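Local atomic coordinates of GTP-sensing transcriptional pleiotropic repressor CodY (PDB entry 5N0L), a protein that senses nutrient levels and probably represses transcription accordingly, binding the branched-chain amino acid isoleucine in its GAF domain. Residues Lys99-Glu102 and Glu107-Arg110. Sequence-based numbering, arbitrary orientation.
With ILE (isoleucine), chain G.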
# COMPACT_ATOMS: atom_id res chain seq x y z
N LYS A 99 -10.75 -26.39 34.24
CA LYS A 99 -9.71 -25.41 33.93
C LYS A 99 -10.15 -24.34 32.88
O LYS A 99 -9.56 -23.31 32.85
CB LYS A 99 -8.44 -26.06 33.45
CG LYS A 99 -7.15 -25.58 34.12
CD LYS A 99 -6.12 -26.73 34.11
CE LYS A 99 -5.80 -27.17 32.69
NZ LYS A 99 -6.28 -28.54 32.28
N ILE A 100 -11.09 -24.66 31.98
CA ILE A 100 -11.57 -23.71 30.97
C ILE A 100 -11.91 -22.40 31.68
O ILE A 100 -11.64 -21.33 31.14
CB ILE A 100 -12.80 -24.25 30.23
CG1 ILE A 100 -12.42 -25.36 29.20
CG2 ILE A 100 -13.45 -23.20 29.38
CD1 ILE A 100 -13.60 -26.24 28.87
N LEU A 101 -12.49 -22.51 32.84
CA LEU A 101 -13.00 -21.33 33.58
C LEU A 101 -11.97 -20.32 34.07
O LEU A 101 -12.34 -19.16 34.35
CB LEU A 101 -13.89 -21.78 34.75
CG LEU A 101 -15.16 -22.57 34.46
CD1 LEU A 101 -15.79 -23.00 35.77
CD2 LEU A 101 -16.20 -21.79 33.66
N GLU A 102 -10.71 -20.74 34.22
CA GLU A 102 -9.65 -19.84 34.60
C GLU A 102 -9.46 -18.77 33.49
O GLU A 102 -9.22 -17.60 33.81
CB GLU A 102 -8.35 -20.63 34.91
CG GLU A 102 -8.46 -21.51 36.16
CD GLU A 102 -7.31 -22.56 36.33
OE1 GLU A 102 -6.21 -22.40 35.73
OE2 GLU A 102 -7.48 -23.55 37.09
N GLU A 107 -18.17 -20.27 30.89
CA GLU A 107 -18.40 -21.44 30.12
C GLU A 107 -19.11 -22.57 30.84
O GLU A 107 -19.01 -23.76 30.36
CB GLU A 107 -17.05 -21.96 29.56
CG GLU A 107 -16.43 -21.04 28.56
CD GLU A 107 -17.33 -20.70 27.40
OE1 GLU A 107 -17.70 -21.67 26.70
OE2 GLU A 107 -17.69 -19.44 27.21
N HIS A 108 -19.88 -22.27 31.89
CA HIS A 108 -20.37 -23.32 32.81
C HIS A 108 -21.23 -24.51 32.23
O HIS A 108 -21.18 -25.66 32.80
CB HIS A 108 -20.99 -22.74 34.10
CG HIS A 108 -20.32 -23.28 35.34
ND1 HIS A 108 -20.23 -24.64 35.61
CD2 HIS A 108 -19.63 -22.65 36.34
CE1 HIS A 108 -19.55 -24.83 36.73
NE2 HIS A 108 -19.18 -23.64 37.19
N GLY A 109 -21.96 -24.31 31.13
CA GLY A 109 -22.57 -25.53 30.46
C GLY A 109 -21.71 -26.23 29.38
O GLY A 109 -22.19 -27.14 28.68
N ARG A 110 -20.45 -25.82 29.20
CA ARG A 110 -19.68 -26.19 27.99
C ARG A 110 -18.30 -26.70 28.42
O ARG A 110 -17.31 -26.52 27.73
CB ARG A 110 -19.53 -24.97 27.05
CG ARG A 110 -20.85 -24.45 26.51
CD ARG A 110 -20.68 -23.35 25.47
NE ARG A 110 -20.25 -22.03 25.99
CZ ARG A 110 -21.03 -20.94 26.09
NH1 ARG A 110 -20.50 -19.81 26.52
NH2 ARG A 110 -22.32 -20.98 25.81
N ILE G . -17.93 -20.30 24.14
CA ILE G . -16.82 -20.64 23.20
C ILE G . -17.23 -21.82 22.35
O ILE G . -17.66 -22.83 22.92
CB ILE G . -15.55 -20.91 23.97
CG1 ILE G . -15.09 -19.61 24.64
CG2 ILE G . -14.45 -21.30 23.04
CD1 ILE G . -14.42 -18.60 23.73
OXT ILE G . -17.20 -21.69 21.15
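Ile100 and Leu101, on the short helix 100-103, pack apolar branches against the loop that follows it, meeting Glu107, His108 and the backbone of Arg110. The side chains of Ile100 and Glu107 cross at about a right angle, with Ile100 CG2 3.8 Å from Glu107 CG and close to CB as well. That methyl reaches the loop because it stands anti to the backbone N of Ile100, while CG1 lies beside that N (chi1 -75°) and an extended chi2 (158°) places CD1 3.9 Å from Arg110 O. Leu101 divides its two methyls: CD2 lies 3.7 Å from Glu107 N, whereas CD1 makes an off-centre CH-pi contact with His108, 4.1 Å from the ring centroid and nearest to the NE2 and CD2 side.

Polar bonding is concentrated within the loop. A type I beta turn from Glu107 to Arg110, with Arg110 N donating to Glu107 O, brings the two charged side chains together. Bends at chi2 of Glu107 and chi3 of Arg110 let the guanidinium grip the carboxylate side-on in a two-nitrogen salt bridge: Arg110 NE reaches Glu107 OE1 at 2.7 Å and Arg110 NH1 reaches Glu107 OE2 at 2.9 Å. Both bonds are nearly straight and lie in the guanidinium plane, yet they meet the carboxylate from above its own plane. Tyr81 OH also hydrogen-bonds Glu107 OE2, further fixing the rotation of the group.

The carboxylate thus held receives the amino group of the bound isoleucine, whose N donates to Glu107 OE1 at 2.9 Å. Ile100 CG2 and Leu101 CD2 back the stem of Glu107, while its charged end leads away from the helix to the ligand. Asn43, Tyr45, Ser65, Lys113 and the backbone O of Asp63 add further hydrogen bonds to the isoleucine; Glu107 and Arg110 are part of this amino-acid effector pocket in the GAF domain of CodY.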